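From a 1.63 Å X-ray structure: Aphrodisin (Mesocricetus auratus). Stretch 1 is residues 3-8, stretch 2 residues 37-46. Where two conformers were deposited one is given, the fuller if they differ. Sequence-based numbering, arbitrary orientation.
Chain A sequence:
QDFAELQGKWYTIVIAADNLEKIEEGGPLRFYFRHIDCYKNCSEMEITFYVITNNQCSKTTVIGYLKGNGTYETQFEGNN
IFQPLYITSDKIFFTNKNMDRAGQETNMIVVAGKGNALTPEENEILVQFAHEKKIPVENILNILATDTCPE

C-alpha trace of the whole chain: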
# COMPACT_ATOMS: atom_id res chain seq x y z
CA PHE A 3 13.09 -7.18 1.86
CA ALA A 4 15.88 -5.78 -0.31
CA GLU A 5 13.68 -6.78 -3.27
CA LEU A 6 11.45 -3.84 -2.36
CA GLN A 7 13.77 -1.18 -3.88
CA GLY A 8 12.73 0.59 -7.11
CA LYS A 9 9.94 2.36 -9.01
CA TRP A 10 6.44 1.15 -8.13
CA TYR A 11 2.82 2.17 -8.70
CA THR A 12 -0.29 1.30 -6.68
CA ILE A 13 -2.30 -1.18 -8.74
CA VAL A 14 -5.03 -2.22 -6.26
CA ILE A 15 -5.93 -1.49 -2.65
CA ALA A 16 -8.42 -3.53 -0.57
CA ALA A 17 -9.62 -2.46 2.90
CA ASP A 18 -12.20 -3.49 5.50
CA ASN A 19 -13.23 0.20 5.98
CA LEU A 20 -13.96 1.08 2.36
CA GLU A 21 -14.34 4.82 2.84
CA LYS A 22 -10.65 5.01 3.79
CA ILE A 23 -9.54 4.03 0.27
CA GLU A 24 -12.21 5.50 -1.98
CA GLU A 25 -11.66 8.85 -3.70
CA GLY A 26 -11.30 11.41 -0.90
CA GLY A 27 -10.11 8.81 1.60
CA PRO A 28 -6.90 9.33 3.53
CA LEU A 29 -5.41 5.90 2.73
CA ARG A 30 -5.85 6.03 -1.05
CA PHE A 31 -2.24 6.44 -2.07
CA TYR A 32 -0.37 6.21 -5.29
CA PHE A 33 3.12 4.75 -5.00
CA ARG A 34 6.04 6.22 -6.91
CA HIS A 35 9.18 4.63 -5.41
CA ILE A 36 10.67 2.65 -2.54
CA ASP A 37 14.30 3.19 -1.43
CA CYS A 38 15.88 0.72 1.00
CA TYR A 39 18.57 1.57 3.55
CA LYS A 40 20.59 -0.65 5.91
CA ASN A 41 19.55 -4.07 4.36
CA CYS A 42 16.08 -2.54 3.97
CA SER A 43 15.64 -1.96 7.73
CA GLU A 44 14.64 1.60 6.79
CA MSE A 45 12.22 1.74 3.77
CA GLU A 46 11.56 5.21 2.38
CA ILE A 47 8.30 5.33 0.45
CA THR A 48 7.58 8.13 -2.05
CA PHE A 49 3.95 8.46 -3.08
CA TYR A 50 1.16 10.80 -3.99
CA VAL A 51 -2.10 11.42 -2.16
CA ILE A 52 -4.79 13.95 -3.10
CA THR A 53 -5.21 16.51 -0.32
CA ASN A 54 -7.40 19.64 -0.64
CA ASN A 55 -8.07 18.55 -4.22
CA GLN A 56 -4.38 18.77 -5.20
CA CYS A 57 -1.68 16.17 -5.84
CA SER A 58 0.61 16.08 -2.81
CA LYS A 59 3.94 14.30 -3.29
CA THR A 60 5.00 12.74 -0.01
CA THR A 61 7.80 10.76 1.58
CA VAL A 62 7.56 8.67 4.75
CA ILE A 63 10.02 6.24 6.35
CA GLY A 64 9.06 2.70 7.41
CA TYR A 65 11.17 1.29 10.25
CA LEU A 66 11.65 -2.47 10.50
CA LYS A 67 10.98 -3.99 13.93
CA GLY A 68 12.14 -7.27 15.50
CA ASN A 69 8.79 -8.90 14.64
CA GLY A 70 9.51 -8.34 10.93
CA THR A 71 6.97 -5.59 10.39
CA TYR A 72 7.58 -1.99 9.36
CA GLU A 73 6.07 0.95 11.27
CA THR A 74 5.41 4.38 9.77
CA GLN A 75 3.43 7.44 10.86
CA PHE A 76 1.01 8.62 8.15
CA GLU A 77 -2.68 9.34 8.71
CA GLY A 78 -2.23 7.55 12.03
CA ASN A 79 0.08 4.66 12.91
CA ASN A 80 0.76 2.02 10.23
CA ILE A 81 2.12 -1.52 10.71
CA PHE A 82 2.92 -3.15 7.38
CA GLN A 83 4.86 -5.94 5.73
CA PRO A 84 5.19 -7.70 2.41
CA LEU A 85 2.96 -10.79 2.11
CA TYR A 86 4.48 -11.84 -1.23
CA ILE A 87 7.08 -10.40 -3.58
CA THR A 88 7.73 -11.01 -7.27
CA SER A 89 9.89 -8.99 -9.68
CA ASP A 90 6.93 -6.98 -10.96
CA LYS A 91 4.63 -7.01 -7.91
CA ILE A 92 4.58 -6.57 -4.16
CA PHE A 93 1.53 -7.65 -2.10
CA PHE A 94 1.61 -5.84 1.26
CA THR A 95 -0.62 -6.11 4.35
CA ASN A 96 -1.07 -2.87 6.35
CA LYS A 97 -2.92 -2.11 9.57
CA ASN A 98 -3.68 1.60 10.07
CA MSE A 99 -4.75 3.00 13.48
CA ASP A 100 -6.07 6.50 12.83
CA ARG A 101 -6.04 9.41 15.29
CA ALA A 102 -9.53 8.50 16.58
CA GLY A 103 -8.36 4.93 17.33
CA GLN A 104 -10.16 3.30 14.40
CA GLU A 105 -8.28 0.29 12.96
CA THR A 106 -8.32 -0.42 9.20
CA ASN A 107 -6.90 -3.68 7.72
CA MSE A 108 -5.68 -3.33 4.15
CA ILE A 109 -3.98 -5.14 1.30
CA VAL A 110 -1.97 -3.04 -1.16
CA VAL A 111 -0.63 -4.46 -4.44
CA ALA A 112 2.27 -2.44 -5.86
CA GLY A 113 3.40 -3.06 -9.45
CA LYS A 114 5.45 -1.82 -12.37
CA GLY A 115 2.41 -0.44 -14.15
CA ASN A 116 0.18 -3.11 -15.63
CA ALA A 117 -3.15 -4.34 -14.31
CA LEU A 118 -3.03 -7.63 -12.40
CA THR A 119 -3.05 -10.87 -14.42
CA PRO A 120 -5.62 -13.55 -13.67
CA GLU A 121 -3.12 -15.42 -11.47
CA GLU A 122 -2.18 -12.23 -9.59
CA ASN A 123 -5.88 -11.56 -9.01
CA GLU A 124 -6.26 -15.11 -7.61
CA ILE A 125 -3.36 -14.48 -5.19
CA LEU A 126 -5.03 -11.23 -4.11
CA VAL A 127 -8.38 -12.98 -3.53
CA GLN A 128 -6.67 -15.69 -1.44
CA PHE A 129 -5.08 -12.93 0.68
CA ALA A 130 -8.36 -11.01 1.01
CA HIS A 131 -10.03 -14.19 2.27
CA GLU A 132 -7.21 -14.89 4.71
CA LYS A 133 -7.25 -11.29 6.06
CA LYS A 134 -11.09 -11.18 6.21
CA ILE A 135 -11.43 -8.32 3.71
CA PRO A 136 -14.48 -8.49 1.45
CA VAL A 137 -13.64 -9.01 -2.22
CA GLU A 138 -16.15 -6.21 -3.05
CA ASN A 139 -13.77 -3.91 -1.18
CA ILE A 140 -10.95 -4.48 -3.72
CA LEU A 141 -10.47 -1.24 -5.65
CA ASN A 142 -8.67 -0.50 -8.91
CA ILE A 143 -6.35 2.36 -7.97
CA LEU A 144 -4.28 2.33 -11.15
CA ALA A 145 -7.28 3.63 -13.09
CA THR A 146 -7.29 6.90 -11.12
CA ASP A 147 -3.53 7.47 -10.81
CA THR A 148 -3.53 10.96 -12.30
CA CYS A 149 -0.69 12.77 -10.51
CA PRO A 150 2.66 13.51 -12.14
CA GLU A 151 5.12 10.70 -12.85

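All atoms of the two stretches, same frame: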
# COMPACT_ATOMS: atom_id res chain seq x y z
N PHE A 3 13.90 -8.42 2.13
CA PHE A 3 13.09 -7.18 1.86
C PHE A 3 13.84 -6.23 0.96
O PHE A 3 13.35 -5.20 0.52
CB PHE A 3 12.65 -6.53 3.16
CG PHE A 3 11.59 -7.28 3.92
CD1 PHE A 3 10.88 -8.32 3.36
CD2 PHE A 3 11.30 -6.91 5.23
CE1 PHE A 3 9.90 -8.99 4.08
CE2 PHE A 3 10.32 -7.57 5.95
CZ PHE A 3 9.62 -8.61 5.38
N ALA A 4 15.07 -6.62 0.59
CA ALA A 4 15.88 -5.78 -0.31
C ALA A 4 15.30 -5.74 -1.71
O ALA A 4 15.59 -4.84 -2.51
CB ALA A 4 17.32 -6.28 -0.32
N GLU A 5 14.39 -6.65 -2.02
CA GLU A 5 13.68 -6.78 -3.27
C GLU A 5 12.58 -5.72 -3.41
O GLU A 5 11.86 -5.67 -4.41
CB GLU A 5 12.98 -8.16 -3.35
CG GLU A 5 13.93 -9.33 -3.37
CD GLU A 5 13.29 -10.63 -2.91
OE1 GLU A 5 12.25 -11.01 -3.47
OE2 GLU A 5 13.84 -11.24 -1.97
N LEU A 6 12.45 -4.90 -2.39
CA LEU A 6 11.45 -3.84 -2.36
C LEU A 6 11.92 -2.59 -3.09
O LEU A 6 11.09 -1.78 -3.53
CB LEU A 6 11.09 -3.50 -0.91
CG LEU A 6 10.44 -4.55 -0.03
CD1 LEU A 6 10.30 -4.03 1.40
CD2 LEU A 6 9.10 -5.01 -0.57
N GLN A 7 13.21 -2.37 -3.24
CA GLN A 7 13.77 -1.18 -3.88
C GLN A 7 13.43 -0.97 -5.35
O GLN A 7 13.53 -1.91 -6.15
CB GLN A 7 15.30 -1.29 -3.73
CG GLN A 7 16.10 -0.26 -4.50
CD GLN A 7 16.40 1.01 -3.74
OE1 GLN A 7 16.88 0.98 -2.60
NE2 GLN A 7 16.14 2.14 -4.40
N GLY A 8 13.02 0.25 -5.74
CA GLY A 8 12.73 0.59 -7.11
C GLY A 8 11.46 1.39 -7.34
O GLY A 8 10.81 1.84 -6.40
N ASP A 37 12.81 3.22 -1.54
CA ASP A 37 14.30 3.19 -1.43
C ASP A 37 14.60 2.46 -0.13
O ASP A 37 14.00 2.78 0.89
CB ASP A 37 14.87 4.60 -1.44
CG ASP A 37 14.67 5.23 -2.82
OD1 ASP A 37 15.43 4.89 -3.74
OD2 ASP A 37 13.74 6.03 -2.96
N CYS A 38 15.52 1.50 -0.18
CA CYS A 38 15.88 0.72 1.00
C CYS A 38 17.24 1.15 1.56
O CYS A 38 18.12 1.47 0.76
CB CYS A 38 16.06 -0.77 0.60
SG CYS A 38 14.46 -1.59 0.37
N TYR A 39 17.32 1.25 2.87
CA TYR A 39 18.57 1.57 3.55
C TYR A 39 18.87 0.54 4.61
O TYR A 39 17.97 -0.00 5.25
CB TYR A 39 18.46 2.98 4.20
CG TYR A 39 18.22 4.02 3.12
CD1 TYR A 39 19.27 4.58 2.42
CD2 TYR A 39 16.92 4.39 2.79
CE1 TYR A 39 19.05 5.51 1.42
CE2 TYR A 39 16.69 5.30 1.77
CZ TYR A 39 17.75 5.85 1.10
OH TYR A 39 17.53 6.77 0.09
N LYS A 40 20.15 0.25 4.83
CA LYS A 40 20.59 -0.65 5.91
C LYS A 40 19.90 -2.01 5.76
O LYS A 40 19.19 -2.47 6.66
CB LYS A 40 20.25 -0.03 7.25
CG LYS A 40 20.91 1.33 7.41
CD LYS A 40 20.48 2.08 8.64
N ASN A 41 20.16 -2.77 4.69
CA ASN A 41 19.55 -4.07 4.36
C ASN A 41 18.02 -3.97 4.53
O ASN A 41 17.37 -4.87 5.09
CB ASN A 41 20.10 -5.15 5.29
CG ASN A 41 19.65 -6.56 4.90
ND2 ASN A 41 19.13 -6.77 3.71
N CYS A 42 17.44 -2.96 3.96
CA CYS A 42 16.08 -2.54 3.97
C CYS A 42 15.45 -2.46 5.35
O CYS A 42 14.21 -2.55 5.47
CB CYS A 42 15.13 -3.17 2.95
SG CYS A 42 13.89 -2.01 2.30
N SER A 43 16.22 -2.16 6.41
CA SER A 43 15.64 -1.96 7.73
C SER A 43 15.00 -0.58 7.84
O SER A 43 14.26 -0.28 8.79
CB SER A 43 16.66 -2.16 8.84
OG SER A 43 17.63 -1.14 8.82
N GLU A 44 15.32 0.29 6.90
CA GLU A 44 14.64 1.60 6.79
C GLU A 44 14.09 1.63 5.36
O GLU A 44 14.89 1.39 4.45
CB GLU A 44 15.54 2.77 7.07
CG GLU A 44 15.80 3.10 8.53
CD GLU A 44 16.87 4.21 8.61
OE1 GLU A 44 17.28 4.71 7.55
OE2 GLU A 44 17.27 4.52 9.74
N MSE A 45 12.80 1.83 5.13
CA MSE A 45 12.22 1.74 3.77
C MSE A 45 11.54 3.09 3.51
O MSE A 45 10.52 3.33 4.16
CB MSE A 45 11.20 0.60 3.62
CG MSE A 45 10.23 0.58 2.47
SE MSE A 45 9.11 -0.82 2.13
CE MSE A 45 9.14 -1.62 3.73
N GLU A 46 12.17 3.92 2.69
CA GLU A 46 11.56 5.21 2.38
C GLU A 46 10.55 5.02 1.25
O GLU A 46 10.88 4.49 0.20
CB GLU A 46 12.57 6.23 1.94
CG GLU A 46 11.85 7.50 1.49
CD GLU A 46 12.86 8.51 0.96
OE1 GLU A 46 13.95 8.03 0.58
OE2 GLU A 46 12.50 9.69 0.97

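Residues 3-8 include a short 3-10 segment, Ala4 to Leu6, that packs against a β-hairpin, residues 37-46, whose first strand is tied to the connecting loop by a disulfide. The contact is small, burying 377 Å² over both sides, and it combines packing of the turn against the disulfide and Met45 with two hydrogen bonds made by Gln7.

The hairpin provides a firm surface. Backbone pairing of Asp37 with Glu46 and of Tyr39 with Glu44 sets the strands in register, and the disulfide between Cys38 SG and Cys42 SG (2.0 Å) fastens the loop to the first strand. Both cysteines direct their CB atoms toward the turn, so the disulfide is a blunt bump facing it. Met45, a selenomethionine in this crystal, also points toward the turn, its chain extended through chi1 and chi2.

Leu6 is the main bump on the other side. With chi1 m and chi2 t, its buried side chain reaches into the hollow lined by the disulfide and Met45. Leu6 CB lies 4.1 Å from Cys38 SG, while Leu6 CD1 lies 4.2 Å from Cys42 SG and 3.5 Å from Met45 SE. A purely apolar residue suits this place: its CB and the single methyl CD1 meet both sulfurs and the selenium, and it brings no side-chain polar group that would need a partner. The long, unbranched Met45 suits its place because its extended chain brings its SE atom, which stands where methionine has sulfur, within reach of the leucine methyl.

The turn itself helps to shape the fit. Phe3 O accepts a hydrogen bond from Leu6 N (3.1 Å), and the same oxygen rests 3.6 Å from Cys42 CB and 3.8 Å from Cys38 SG, against the disulfide. Phe3 contributes its CB, 4.2 Å from Cys42 CB, but its ring leads away. Ala4 offers little bulk where the backbone runs close to the hairpin: its CA is 5.4 Å from Cys42 CA, and its CB lies 4.4 Å from Asn41 ND2. Glu5 points away and makes no contact, as befits a charged residue on the exposed side of the turn.

Beyond the apolar patch, Gln7 acts as a polar clamp. Its CB points sideways, but the amide swings back to the strand. Cys38 N donates to Gln7 OE1 (2.8 Å) almost linearly, at 178°, and Gln7 NE2 donates to Asp37 OD1 (2.9 Å) at a more bent 139°. Glutamine is apt because one amide both accepts and donates, engaging the backbone of one residue and the carboxylate of its neighbour.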